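Local coordinates for protein cellulase (glycosyl hydrolase family 5) (Bacteroides ovatus, PDB 3ZMR) that cleaves the beta-1,4-glucan backbone of xyloglucan internally, with retention of configuration, releasing xyloglucan oligosaccharides, at residues A[224-238]-A[276-288]. Numbering follows the deposited sequence.
Sequences HPVDANKEALDERLE and ENYRVQNGFNQVF. With EDO (1,2-ethanediol), chain H.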
loop_
_atom_site.group_PDB
_atom_site.type_symbol
_atom_site.label_atom_id
_atom_site.label_comp_id
_atom_site.label_asym_id
_atom_site.label_seq_id
_atom_site.Cartn_x
_atom_site.Cartn_y
_atom_site.Cartn_z
ATOM N N HIS A 224 9.242 -2.139 12.113
ATOM C CA HIS A 224 10.330 -3.065 12.419
ATOM C C HIS A 224 10.334 -4.227 11.448
ATOM O O HIS A 224 10.084 -5.384 11.835
ATOM C CB HIS A 224 10.251 -3.550 13.858
ATOM C CG HIS A 224 10.167 -2.430 14.835
ATOM N ND1 HIS A 224 11.283 -1.729 15.235
ATOM C CD2 HIS A 224 9.104 -1.819 15.410
ATOM C CE1 HIS A 224 10.912 -0.755 16.053
ATOM N NE2 HIS A 224 9.594 -0.787 16.174
ATOM N N PRO A 225 10.659 -3.943 10.182
ATOM C CA PRO A 225 10.532 -4.961 9.124
ATOM C C PRO A 225 11.783 -5.845 9.083
ATOM O O PRO A 225 12.576 -5.770 8.164
ATOM C CB PRO A 225 10.393 -4.116 7.853
ATOM C CG PRO A 225 11.198 -2.896 8.150
ATOM C CD PRO A 225 10.986 -2.627 9.622
ATOM N N VAL A 226 11.935 -6.641 10.135
ATOM C CA VAL A 226 13.081 -7.529 10.322
ATOM C C VAL A 226 12.564 -8.872 10.823
ATOM O O VAL A 226 11.513 -8.956 11.472
ATOM C CB VAL A 226 14.129 -6.947 11.304
ATOM C CG1 VAL A 226 14.735 -5.646 10.763
ATOM C CG2 VAL A 226 13.552 -6.724 12.683
ATOM N N ASP A 227 13.304 -9.919 10.501
ATOM C CA ASP A 227 12.903 -11.275 10.857
ATOM C C ASP A 227 12.703 -11.459 12.357
ATOM O O ASP A 227 11.838 -12.218 12.755
ATOM C CB ASP A 227 13.908 -12.296 10.322
ATOM C CG ASP A 227 13.824 -12.475 8.811
ATOM O OD1 ASP A 227 12.718 -12.594 8.240
ATOM O OD2 ASP A 227 14.893 -12.527 8.189
ATOM N N ALA A 228 13.469 -10.735 13.184
ATOM C CA ALA A 228 13.352 -10.865 14.645
ATOM C C ALA A 228 11.993 -10.404 15.180
ATOM O O ALA A 228 11.566 -10.826 16.233
ATOM C CB ALA A 228 14.491 -10.122 15.340
ATOM N N ASN A 229 11.318 -9.534 14.433
ATOM C CA ASN A 229 10.015 -9.017 14.861
ATOM C C ASN A 229 8.862 -9.436 13.967
ATOM O O ASN A 229 7.704 -9.125 14.254
ATOM C CB ASN A 229 10.064 -7.503 14.955
ATOM C CG ASN A 229 11.086 -7.033 15.954
ATOM O OD1 ASN A 229 11.119 -7.507 17.095
ATOM N ND2 ASN A 229 11.929 -6.109 15.535
ATOM N N LYS A 230 9.163 -10.180 12.899
ATOM C CA LYS A 230 8.142 -10.524 11.892
ATOM C C LYS A 230 6.963 -11.307 12.479
ATOM O O LYS A 230 5.793 -11.024 12.161
ATOM C CB LYS A 230 8.767 -11.304 10.736
ATOM C CG LYS A 230 7.784 -11.896 9.745
ATOM C CD LYS A 230 8.501 -12.535 8.550
ATOM C CE LYS A 230 7.611 -13.482 7.758
ATOM N NZ LYS A 230 6.353 -12.840 7.265
ATOM N N GLU A 231 7.248 -12.303 13.316
ATOM C CA GLU A 231 6.185 -13.153 13.847
ATOM C C GLU A 231 5.170 -12.323 14.656
ATOM O O GLU A 231 3.950 -12.422 14.463
ATOM C CB GLU A 231 6.771 -14.311 14.679
ATOM C CG GLU A 231 5.759 -15.367 15.093
ATOM C CD GLU A 231 6.390 -16.598 15.724
ATOM O OE1 GLU A 231 7.517 -16.978 15.350
ATOM O OE2 GLU A 231 5.733 -17.189 16.593
ATOM N N ALA A 232 5.682 -11.485 15.553
ATOM C CA ALA A 232 4.842 -10.666 16.416
ATOM C C ALA A 232 4.054 -9.633 15.614
ATOM O O ALA A 232 2.863 -9.379 15.889
ATOM C CB ALA A 232 5.691 -9.957 17.479
ATOM N N LEU A 233 4.725 -9.021 14.638
ATOM C CA LEU A 233 4.085 -7.970 13.830
ATOM C C LEU A 233 3.016 -8.562 12.898
ATOM O O LEU A 233 1.901 -8.011 12.796
ATOM C CB LEU A 233 5.119 -7.153 13.053
ATOM C CG LEU A 233 6.022 -6.299 13.931
ATOM C CD1 LEU A 233 6.944 -5.446 13.089
ATOM C CD2 LEU A 233 5.264 -5.449 14.891
ATOM N N ASP A 234 3.340 -9.686 12.265
ATOM C CA ASP A 234 2.368 -10.370 11.401
ATOM C C ASP A 234 1.140 -10.764 12.236
ATOM O O ASP A 234 0.002 -10.633 11.792
ATOM C CB ASP A 234 2.955 -11.658 10.795
ATOM C CG ASP A 234 3.937 -11.444 9.682
ATOM O OD1 ASP A 234 4.161 -10.294 9.237
ATOM O OD2 ASP A 234 4.478 -12.488 9.198
ATOM N N GLU A 235 1.361 -11.297 13.447
ATOM C CA GLU A 235 0.262 -11.749 14.298
ATOM C C GLU A 235 -0.639 -10.578 14.675
ATOM O O GLU A 235 -1.876 -10.671 14.615
ATOM C CB GLU A 235 0.820 -12.401 15.542
ATOM C CG GLU A 235 -0.187 -12.736 16.620
ATOM C CD GLU A 235 0.479 -13.382 17.801
ATOM O OE1 GLU A 235 0.658 -14.616 17.779
ATOM O OE2 GLU A 235 0.861 -12.626 18.706
ATOM N N ARG A 236 -0.023 -9.448 15.040
ATOM C CA ARG A 236 -0.788 -8.265 15.419
ATOM C C ARG A 236 -1.568 -7.674 14.241
ATOM O O ARG A 236 -2.730 -7.316 14.389
ATOM C CB ARG A 236 0.137 -7.221 16.031
ATOM C CG ARG A 236 -0.560 -5.936 16.408
ATOM C CD ARG A 236 0.351 -5.039 17.195
ATOM N NE ARG A 236 -0.271 -3.779 17.530
ATOM C CZ ARG A 236 0.308 -2.872 18.317
ATOM N NH1 ARG A 236 1.496 -3.117 18.845
ATOM N NH2 ARG A 236 -0.291 -1.722 18.572
ATOM N N LEU A 237 -0.903 -7.539 13.099
ATOM C CA LEU A 237 -1.537 -6.965 11.908
ATOM C C LEU A 237 -2.763 -7.819 11.524
ATOM O O LEU A 237 -3.859 -7.282 11.230
ATOM C CB LEU A 237 -0.508 -6.882 10.806
ATOM C CG LEU A 237 -0.999 -6.109 9.567
ATOM C CD1 LEU A 237 -1.312 -4.650 9.839
ATOM C CD2 LEU A 237 0.030 -6.256 8.450
ATOM N N GLU A 238 -2.606 -9.140 11.568
ATOM C CA GLU A 238 -3.734 -10.044 11.316
ATOM C C GLU A 238 -4.868 -9.854 12.318
ATOM O O GLU A 238 -6.044 -9.783 11.962
ATOM C CB GLU A 238 -3.268 -11.517 11.331
ATOM C CG GLU A 238 -4.426 -12.491 11.165
ATOM C CD GLU A 238 -4.027 -13.958 11.147
ATOM O OE1 GLU A 238 -2.968 -14.308 11.674
ATOM O OE2 GLU A 238 -4.801 -14.761 10.587
ATOM N N GLU A 276 16.206 -8.012 3.512
ATOM C CA GLU A 276 15.387 -8.457 4.639
ATOM C C GLU A 276 14.205 -7.487 4.870
ATOM O O GLU A 276 13.058 -7.919 5.023
ATOM C CB GLU A 276 16.229 -8.579 5.917
ATOM C CG GLU A 276 15.430 -8.814 7.174
ATOM C CD GLU A 276 16.264 -8.844 8.441
ATOM O OE1 GLU A 276 17.363 -8.264 8.451
ATOM O OE2 GLU A 276 15.805 -9.412 9.450
ATOM N N ASN A 277 14.500 -6.188 4.903
ATOM C CA ASN A 277 13.457 -5.202 5.117
ATOM C C ASN A 277 12.351 -5.268 4.040
ATOM O O ASN A 277 11.140 -5.231 4.360
ATOM C CB ASN A 277 13.992 -3.785 5.135
ATOM C CG ASN A 277 15.020 -3.508 6.230
ATOM O OD1 ASN A 277 15.907 -2.684 5.984
ATOM N ND2 ASN A 277 14.891 -4.101 7.430
ATOM N N TYR A 278 12.745 -5.365 2.767
ATOM C CA TYR A 278 11.743 -5.492 1.686
ATOM C C TYR A 278 10.942 -6.787 1.771
ATOM O O TYR A 278 9.732 -6.799 1.536
ATOM C CB TYR A 278 12.366 -5.304 0.314
ATOM C CG TYR A 278 12.971 -3.944 0.092
ATOM C CD1 TYR A 278 12.211 -2.787 0.144
ATOM C CD2 TYR A 278 14.335 -3.819 -0.160
ATOM C CE1 TYR A 278 12.782 -1.547 -0.055
ATOM C CE2 TYR A 278 14.919 -2.579 -0.379
ATOM C CZ TYR A 278 14.132 -1.438 -0.296
ATOM O OH TYR A 278 14.663 -0.179 -0.525
ATOM N N ARG A 279 11.608 -7.884 2.104
ATOM C CA ARG A 279 10.928 -9.161 2.251
ATOM C C ARG A 279 9.867 -9.122 3.345
ATOM O O ARG A 279 8.719 -9.571 3.144
ATOM C CB ARG A 279 11.950 -10.294 2.489
ATOM C CG ARG A 279 11.293 -11.651 2.731
ATOM C CD ARG A 279 12.286 -12.812 2.664
ATOM N NE ARG A 279 13.484 -12.530 3.457
ATOM C CZ ARG A 279 13.552 -12.516 4.782
ATOM N NH1 ARG A 279 12.486 -12.812 5.528
ATOM N NH2 ARG A 279 14.717 -12.226 5.379
ATOM N N VAL A 280 10.230 -8.567 4.488
ATOM C CA VAL A 280 9.339 -8.562 5.619
ATOM C C VAL A 280 8.193 -7.554 5.376
ATOM O O VAL A 280 7.035 -7.827 5.668
ATOM C CB VAL A 280 10.084 -8.275 6.938
ATOM C CG1 VAL A 280 9.085 -8.126 8.067
ATOM C CG2 VAL A 280 11.083 -9.392 7.236
ATOM N N GLN A 281 8.512 -6.403 4.789
ATOM C CA GLN A 281 7.474 -5.394 4.516
ATOM C C GLN A 281 6.506 -5.859 3.418
ATOM O O GLN A 281 5.285 -5.724 3.568
ATOM C CB GLN A 281 8.099 -4.046 4.190
ATOM C CG GLN A 281 7.095 -2.955 3.877
ATOM C CD GLN A 281 6.814 -2.821 2.402
ATOM O OE1 GLN A 281 7.681 -3.037 1.551
ATOM N NE2 GLN A 281 5.601 -2.406 2.104
ATOM N N ASN A 282 7.021 -6.443 2.340
ATOM C CA ASN A 282 6.134 -7.075 1.363
ATOM C C ASN A 282 5.270 -8.159 2.032
ATOM O O ASN A 282 4.071 -8.271 1.751
ATOM C CB ASN A 282 6.928 -7.648 0.200
ATOM C CG ASN A 282 7.292 -6.620 -0.871
ATOM O OD1 ASN A 282 6.429 -5.902 -1.389
ATOM N ND2 ASN A 282 8.561 -6.606 -1.252
ATOM N N GLY A 283 5.849 -8.848 3.021
ATOM C CA GLY A 283 5.123 -9.815 3.801
ATOM C C GLY A 283 3.917 -9.249 4.552
ATOM O O GLY A 283 2.887 -9.905 4.670
ATOM N N PHE A 284 4.055 -8.045 5.101
ATOM C CA PHE A 284 2.923 -7.367 5.784
ATOM C C PHE A 284 1.745 -7.194 4.818
ATOM O O PHE A 284 0.580 -7.363 5.192
ATOM C CB PHE A 284 3.326 -5.996 6.350
ATOM C CG PHE A 284 4.393 -6.041 7.457
ATOM C CD1 PHE A 284 4.540 -7.128 8.307
ATOM C CD2 PHE A 284 5.259 -4.973 7.628
ATOM C CE1 PHE A 284 5.534 -7.137 9.302
ATOM C CE2 PHE A 284 6.218 -4.944 8.623
ATOM C CZ PHE A 284 6.367 -6.030 9.464
ATOM N N ASN A 285 2.048 -6.786 3.587
ATOM C CA ASN A 285 1.010 -6.653 2.560
ATOM C C ASN A 285 0.287 -7.972 2.333
ATOM O O ASN A 285 -0.930 -8.018 2.242
ATOM C CB ASN A 285 1.563 -6.132 1.232
ATOM C CG ASN A 285 2.012 -4.684 1.285
ATOM O OD1 ASN A 285 1.574 -3.898 2.114
ATOM N ND2 ASN A 285 2.887 -4.331 0.357
ATOM N N GLN A 286 1.046 -9.051 2.286
ATOM C CA GLN A 286 0.471 -10.387 2.133
ATOM C C GLN A 286 -0.409 -10.805 3.328
ATOM O O GLN A 286 -1.498 -11.363 3.130
ATOM C CB GLN A 286 1.564 -11.433 1.869
ATOM C CG GLN A 286 0.943 -12.789 1.511
ATOM C CD GLN A 286 0.343 -12.792 0.122
ATOM O OE1 GLN A 286 1.067 -12.692 -0.871
ATOM N NE2 GLN A 286 -0.983 -12.863 0.049
ATOM N N VAL A 287 0.056 -10.535 4.543
ATOM C CA VAL A 287 -0.729 -10.793 5.738
ATOM C C VAL A 287 -2.092 -10.090 5.648
ATOM O O VAL A 287 -3.142 -10.661 5.943
ATOM C CB VAL A 287 -0.003 -10.381 7.031
ATOM C CG1 VAL A 287 -0.925 -10.500 8.241
ATOM C CG2 VAL A 287 1.234 -11.253 7.236
ATOM N N PHE A 288 -2.064 -8.811 5.291
ATOM C CA PHE A 288 -3.280 -8.035 5.175
ATOM C C PHE A 288 -4.242 -8.665 4.146
ATOM O O PHE A 288 -5.404 -8.858 4.423
ATOM C CB PHE A 288 -2.899 -6.604 4.795
ATOM C CG PHE A 288 -4.022 -5.791 4.178
ATOM C CD1 PHE A 288 -5.173 -5.436 4.881
ATOM C CD2 PHE A 288 -3.913 -5.381 2.851
ATOM C CE1 PHE A 288 -6.183 -4.691 4.270
ATOM C CE2 PHE A 288 -4.899 -4.621 2.258
ATOM C CZ PHE A 288 -6.023 -4.268 2.961
HETATM C C1 EDO H . 3.748 -6.406 19.922
HETATM O O1 EDO H . 4.934 -5.786 20.438
HETATM C C2 EDO H . 3.729 -6.259 18.411
HETATM O O2 EDO H . 3.723 -4.868 18.085
HETATM O O HOH W 1 16.083 -9.845 12.245
HETATM O O HOH W 2 5.994 -10.129 7.059
HETATM O O HOH W 3 7.960 -11.995 4.751
#
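Glu276 OE2 is gripped by two donors: it accepts the N-H of Asp227 N at 2.8 Å, on the anti side of the carboxylate, and a bond from a water that itself accepts from Ala228 N. Glutamate suits the place because CG, anti to the backbone N (chi1 171°), starts an extended chain that reaches residues 226-227. Were the carboxylate lost to an alanine here, Asp227 N would probably lack its acceptor and the water one of its anchors. The carboxylates of Asp227 and Glu276 approach to 3.5 Å (OD2 to OE2), a likely repulsion that Arg279 should ease. Arginine offers two N-H groups to two oxygens: NH1 meets Asp227 OD1 at 2.7 Å and NH2 meets OD2, both on syn lone pairs. The inverse gamma turn centred on Pro225, closed by Val226 N to His224 O, leaves Pro225 O for the amide N-H of Asn277 ND2.

Branched Val280 sets CG1 3.6 Å from Pro225 CA. Farther along, the flat Phe284 ring lies between the helices, its CZ 3.7 Å from Leu233 CD1. Asp234 OD1 meets the ring edge, 3.3 Å from Phe284 CD1. Lys230 NZ holds Asp234 through OD2, and a water joins both side chains to Val280 O. The helices run roughly parallel, at 30°, as those following strands 210-214 and 255-258 outside the TIM barrel of this family 5 glycoside hydrolase.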